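Local coordinates for protein putative metalloprotease II (Bacteroides fragilis, PDB 4ON1) that probably acts as an extracellular zinc-dependent metalloendopeptidase of the fragilysin family, with a zinc ion at its metal site, at residues 158-161 / 162-166; 218-221 / 222-226. One frame throughout, in Å; residues are numbered along the deposited sequence.

Contact 1. Residues 158-161 / 162-166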
ATOM      1  N   ILE A 158      11.984  -8.824  -5.404  1.00 15.58           N
ATOM      2  CA  ILE A 158      12.549  -7.924  -4.405  1.00 17.20           C
ATOM      3  C   ILE A 158      12.396  -8.508  -3.006  1.00 21.68           C
ATOM      4  O   ILE A 158      11.293  -8.878  -2.606  1.00 20.53           O
ATOM      5  CB  ILE A 158      11.869  -6.546  -4.423  1.00 20.72           C
ATOM      6  CG1 ILE A 158      11.835  -5.979  -5.839  1.00 22.13           C
ATOM      7  CG2 ILE A 158      12.596  -5.592  -3.483  1.00 26.12           C
ATOM      8  CD1 ILE A 158      13.212  -5.595  -6.339  1.00 38.66           C
ATOM      9  N   ASP A 159      13.490  -8.577  -2.256  1.00 20.02           N
ATOM     10  CA  ASP A 159      13.398  -8.988  -0.863  1.00 24.69           C
ATOM     11  C   ASP A 159      13.081  -7.768   0.000  1.00 22.93           C
ATOM     12  O   ASP A 159      13.966  -6.972   0.306  1.00 24.21           O
ATOM     13  CB  ASP A 159      14.697  -9.657  -0.410  1.00 27.88           C
ATOM     14  CG  ASP A 159      14.536 -10.438   0.883  1.00 33.87           C
ATOM     15  OD1 ASP A 159      15.155 -11.517   0.998  1.00 32.54           O
ATOM     16  OD2 ASP A 159      13.801  -9.976   1.782  1.00 29.85           O
ATOM     17  N   ILE A 160      11.816  -7.627   0.385  1.00 23.32           N
ATOM     18  CA  ILE A 160      11.378  -6.475   1.171  1.00 24.97           C
ATOM     19  C   ILE A 160      12.047  -6.451   2.543  1.00 25.48           C
ATOM     20  O   ILE A 160      12.500  -5.408   3.016  1.00 26.25           O
ATOM     21  CB  ILE A 160       9.844  -6.487   1.374  1.00 24.27           C
ATOM     22  CG1 ILE A 160       9.113  -6.576   0.029  1.00 32.37           C
ATOM     23  CG2 ILE A 160       9.380  -5.269   2.188  1.00 24.97           C
ATOM     24  CD1 ILE A 160       9.403  -5.422  -0.908  1.00 38.77           C
ATOM     25  N   THR A 161      12.108  -7.615   3.175  1.00 24.34           N
ATOM     26  CA  THR A 161      12.714  -7.735   4.490  1.00 24.91           C
ATOM     27  C   THR A 161      14.159  -7.244   4.481  1.00 28.90           C
ATOM     28  O   THR A 161      14.575  -6.506   5.373  1.00 30.94           O
ATOM     29  CB  THR A 161      12.643  -9.180   4.985  1.00 27.29           C
ATOM     30  OG1 THR A 161      11.265  -9.566   5.089  1.00 29.34           O
ATOM     31  CG2 THR A 161      13.323  -9.321   6.342  1.00 21.39           C
ATOM     32  N   LYS A 162      14.916  -7.647   3.466  1.00 26.73           N
ATOM     33  CA  LYS A 162      16.289  -7.179   3.309  1.00 25.28           C
ATOM     34  C   LYS A 162      16.346  -5.673   3.098  1.00 28.49           C
ATOM     35  O   LYS A 162      17.132  -4.979   3.744  1.00 32.70           O
ATOM     36  CB  LYS A 162      16.965  -7.883   2.133  1.00 30.66           C
ATOM     37  CG  LYS A 162      18.032  -8.888   2.520  1.00 43.59           C
ATOM     38  CD  LYS A 162      17.457 -10.256   2.807  1.00 56.49           C
ATOM     39  CE  LYS A 162      18.532 -11.329   2.678  1.00 62.78           C
ATOM     40  NZ  LYS A 162      19.045 -11.436   1.277  1.00 65.31           N
ATOM     41  N   ALA A 163      15.500  -5.173   2.196  1.00 32.16           N
ATOM     42  CA  ALA A 163      15.448  -3.745   1.886  1.00 34.43           C
ATOM     43  C   ALA A 163      15.151  -2.900   3.123  1.00 37.03           C
ATOM     44  O   ALA A 163      15.743  -1.837   3.321  1.00 44.79           O
ATOM     45  CB  ALA A 163      14.417  -3.480   0.814  1.00 23.49           C
ATOM     46  N   ILE A 164      14.226  -3.375   3.945  1.00 31.69           N
ATOM     47  CA  ILE A 164      13.895  -2.703   5.193  1.00 34.58           C
ATOM     48  C   ILE A 164      15.096  -2.729   6.143  1.00 37.19           C
ATOM     49  O   ILE A 164      15.409  -1.728   6.789  1.00 44.33           O
ATOM     50  CB  ILE A 164      12.674  -3.345   5.881  1.00 33.25           C
ATOM     51  CG1 ILE A 164      11.407  -3.131   5.051  1.00 30.88           C
ATOM     52  CG2 ILE A 164      12.470  -2.763   7.269  1.00 32.69           C
ATOM     53  CD1 ILE A 164      10.177  -3.773   5.674  1.00 35.91           C
ATOM     54  N   GLY A 165      15.766  -3.875   6.223  1.00 36.14           N
ATOM     55  CA  GLY A 165      16.893  -4.040   7.131  1.00 40.62           C
ATOM     56  C   GLY A 165      18.072  -3.119   6.864  1.00 50.03           C
ATOM     57  O   GLY A 165      18.890  -2.873   7.754  1.00 53.12           O
ATOM     58  N   ASN A 166      18.158  -2.605   5.640  1.00 51.66           N
ATOM     59  CA  ASN A 166      19.235  -1.696   5.258  1.00 64.30           C
ATOM     60  C   ASN A 166      18.867  -0.219   5.435  1.00 68.22           C
ATOM     61  O   ASN A 166      19.668   0.667   5.141  1.00 73.02           O
ATOM     62  CB  ASN A 166      19.669  -1.960   3.816  1.00 67.45           C
ATOM     63  CG  ASN A 166      20.590  -3.161   3.697  1.00 78.72           C
ATOM     64  OD1 ASN A 166      20.390  -4.182   4.356  1.00 84.90           O
ATOM     65  ND2 ASN A 166      21.620  -3.034   2.866  1.00 86.57           N
TER
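Lys162 and Asp159 meet where strand 153-159 runs straight into helix 160-165, and Asp159 is the N-cap of that helix. Its CG stands anti to the backbone N (chi1 -164°), which carries the carboxylate forward over the first turn. There OD2 accepts the amide hydrogen of Lys162 N at 3.1 Å; the N-H points well at the oxygen (165°) but comes from above the carboxylate plane. Lys162, its chi1 of -109° away from any staggered value, passes across the carboxylate at a slant, so that its CD lies 3.2 Å from Asp159 OD1, while the ammonium NZ, at 3.9 Å from Asp159 OD1, makes only a long salt bridge. The helix proper starts with Ala163 N bonded to Asp159 O (3.0 Å). Thr161 gives its backbone O to Gly165 N at 3.0 Å, and its OG1 is hydrogen-bonded to Leu103 N of strand 102-109. On another side of the turn, Ile160 CG2 packs on Ile164 CD1 at 3.9 Å. Asp102 lies close to both Asp159 and Lys162; if both acids are ionised, the lysine may offset part of their repulsion, and the negative cap should interact favourably with the helix dipole.

Contact 2. Residues 218-221 / 222-226; sequences HDIT and SQIQA
Helix 217-230 is a buried helix near the centre of the folded chain, and its first turns are tied together by Ser222 and His218. His218 O takes two bonds from the same serine: Ser222 N at 2.9 Å and Ser222 OG at 2.8 Å. The two donors arrive from opposite faces of the carbonyl plane, each tilted about 30° from it. The hydroxyl gets there because OG lies beside its own backbone N (chi1 -67°), which folds it back along the helix and gives the buried hydroxyl a backbone carbonyl as acceptor.

The next carbonyls follow the alpha-helical i to i+4 pattern, with Gln223 N on Asp219 O at 2.8 Å. Gln223 bends at chi2 and lays its CG 3.2 Å from Asp219 O. A water, taking a hydrogen bond from Gln223 NE2 at 3.2 Å, lies near the same carbonyl. This face of the helix looks toward the metallopeptidase active site: the glutamine amide bonds through NE2 to His328 O and through OE1 to Leu332 N at the start of helix 331-340, which carries the zinc-binding His334 and His338. With both ends of the amide engaged, its rotation is fixed.

Another face is apolar. Ile220 CG2 and Ile224 CD1 touch at 4.2 Å, their side chains crossing at a slant, and both residues lie against Ile246 of strand 240-248. The His218 imidazole is held at both nitrogens, ND1 by Tyr109 OH of strand 102-109 and NE2 by Tyr122 OH of helix 112-126, while Thr221 OG1 bonds to Tyr92 OH of strand 92-99.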
ATOM      1  N   HIS A 218       2.878  -0.109  -9.062  1.00 13.38           N
ATOM      2  CA  HIS A 218       2.701  -1.282  -8.209  1.00 13.56           C
ATOM      3  C   HIS A 218       2.981  -0.979  -6.736  1.00 12.80           C
ATOM      4  O   HIS A 218       2.445  -1.644  -5.854  1.00 15.53           O
ATOM      5  CB  HIS A 218       3.606  -2.424  -8.668  1.00 15.02           C
ATOM      6  CG  HIS A 218       5.051  -2.186  -8.383  1.00 21.35           C
ATOM      7  ND1 HIS A 218       5.854  -1.417  -9.198  1.00 15.89           N
ATOM      8  CD2 HIS A 218       5.832  -2.585  -7.350  1.00 15.79           C
ATOM      9  CE1 HIS A 218       7.072  -1.370  -8.692  1.00 22.73           C
ATOM     10  NE2 HIS A 218       7.086  -2.068  -7.567  1.00 23.75           N
ATOM     11  N   ASP A 219       3.845  -0.004  -6.463  1.00 16.28           N
ATOM     12  CA  ASP A 219       4.083   0.407  -5.080  1.00 14.30           C
ATOM     13  C   ASP A 219       2.820   0.997  -4.449  1.00 16.32           C
ATOM     14  O   ASP A 219       2.499   0.708  -3.298  1.00 18.31           O
ATOM     15  CB  ASP A 219       5.218   1.432  -4.992  1.00 12.09           C
ATOM     16  CG  ASP A 219       6.593   0.788  -5.024  1.00 28.17           C
ATOM     17  OD1 ASP A 219       6.717  -0.381  -4.594  1.00 27.72           O
ATOM     18  OD2 ASP A 219       7.553   1.457  -5.463  1.00 23.92           O
ATOM     19  N   ILE A 220       2.109   1.823  -5.208  1.00 12.26           N
ATOM     20  CA  ILE A 220       0.892   2.448  -4.700  1.00 13.34           C
ATOM     21  C   ILE A 220      -0.127   1.391  -4.291  1.00 12.03           C
ATOM     22  O   ILE A 220      -0.712   1.461  -3.206  1.00 12.93           O
ATOM     23  CB  ILE A 220       0.282   3.400  -5.743  1.00 15.25           C
ATOM     24  CG1 ILE A 220       1.272   4.532  -6.041  1.00 15.57           C
ATOM     25  CG2 ILE A 220      -1.034   3.982  -5.244  1.00 12.23           C
ATOM     26  CD1 ILE A 220       0.852   5.437  -7.190  1.00 17.52           C
ATOM     27  N   THR A 221      -0.343   0.404  -5.156  1.00 10.15           N
ATOM     28  CA  THR A 221      -1.337  -0.618  -4.849  1.00 14.42           C
ATOM     29  C   THR A 221      -0.803  -1.616  -3.817  1.00 17.25           C
ATOM     30  O   THR A 221      -1.582  -2.222  -3.091  1.00 14.05           O
ATOM     31  CB  THR A 221      -1.815  -1.339  -6.114  1.00 17.78           C
ATOM     32  OG1 THR A 221      -0.689  -1.783  -6.878  1.00 14.15           O
ATOM     33  CG2 THR A 221      -2.660  -0.364  -6.970  1.00 11.72           C
ATOM     34  N   SER A 222       0.517  -1.772  -3.726  1.00 12.78           N
ATOM     35  CA  SER A 222       1.085  -2.544  -2.614  1.00 17.95           C
ATOM     36  C   SER A 222       0.839  -1.834  -1.278  1.00 11.38           C
ATOM     37  O   SER A 222       0.522  -2.484  -0.283  1.00 14.76           O
ATOM     38  CB  SER A 222       2.588  -2.781  -2.797  1.00 16.07           C
ATOM     39  OG  SER A 222       2.843  -3.628  -3.901  1.00 24.64           O
ATOM     40  N   GLN A 223       0.973  -0.508  -1.257  1.00 10.11           N
ATOM     41  CA  GLN A 223       0.645   0.262  -0.054  1.00 17.94           C
ATOM     42  C   GLN A 223      -0.837   0.125   0.298  1.00 19.44           C
ATOM     43  O   GLN A 223      -1.203   0.024   1.472  1.00 11.20           O
ATOM     44  CB  GLN A 223       0.984   1.739  -0.237  1.00  9.04           C
ATOM     45  CG  GLN A 223       2.472   2.055  -0.412  1.00 13.77           C
ATOM     46  CD  GLN A 223       3.199   2.171   0.913  1.00 16.06           C
ATOM     47  OE1 GLN A 223       2.580   2.413   1.948  1.00 18.22           O
ATOM     48  NE2 GLN A 223       4.520   2.033   0.883  1.00 17.44           N
ATOM     49  N   ILE A 224      -1.676   0.131  -0.734  1.00 13.83           N
ATOM     50  CA  ILE A 224      -3.123   0.010  -0.577  1.00 11.18           C
ATOM     51  C   ILE A 224      -3.509  -1.338   0.013  1.00 12.69           C
ATOM     52  O   ILE A 224      -4.420  -1.437   0.838  1.00 11.40           O
ATOM     53  CB  ILE A 224      -3.846   0.182  -1.927  1.00 12.46           C
ATOM     54  CG1 ILE A 224      -3.876   1.652  -2.344  1.00 13.70           C
ATOM     55  CG2 ILE A 224      -5.251  -0.366  -1.865  1.00  8.80           C
ATOM     56  CD1 ILE A 224      -4.334   1.840  -3.790  1.00 10.96           C
ATOM     57  N   GLN A 225      -2.817  -2.378  -0.435  1.00  9.82           N
ATOM     58  CA  GLN A 225      -3.046  -3.721   0.065  1.00 18.41           C
ATOM     59  C   GLN A 225      -2.846  -3.765   1.583  1.00 16.01           C
ATOM     60  O   GLN A 225      -3.646  -4.355   2.310  1.00 13.16           O
ATOM     61  CB  GLN A 225      -2.106  -4.697  -0.639  1.00 11.47           C
ATOM     62  CG  GLN A 225      -2.192  -6.118  -0.159  1.00 21.38           C
ATOM     63  CD  GLN A 225      -2.956  -6.986  -1.122  1.00 41.89           C
ATOM     64  OE1 GLN A 225      -2.434  -7.404  -2.165  1.00 28.82           O
ATOM     65  NE2 GLN A 225      -4.211  -7.255  -0.789  1.00 23.53           N
ATOM     66  N   ALA A 226      -1.784  -3.120   2.053  1.00 12.56           N
ATOM     67  CA  ALA A 226      -1.519  -3.032   3.487  1.00 17.38           C
ATOM     68  C   ALA A 226      -2.609  -2.248   4.226  1.00 15.32           C
ATOM     69  O   ALA A 226      -3.032  -2.651   5.313  1.00 14.82           O
ATOM     70  CB  ALA A 226      -0.160  -2.413   3.733  1.00 11.23           C
TER
HETATM   71  O   HOH W   1       5.198   0.143  -1.670  1.00 20.72           O

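Overall arrangement
Contact 1 precedes contact 2 along the chain; their centres lie 16 Å apart and their nearest atoms about 6 Å, without touching. They are bridged indirectly by Tyr122 of helix 112-126, which packs on Ile158 and hydrogen-bonds to His218. Contact 2 sits about 3 Å from the centre of the chain, contact 1 about 16 Å out (centres in both cases). Their relation to the metal also differs. The side chain of Gln223 in 222-226 comes within about 8 Å of that of His334 and about 13 Å of the zinc ion, too far to touch the metal, whereas contact 1 lies away from the metal site.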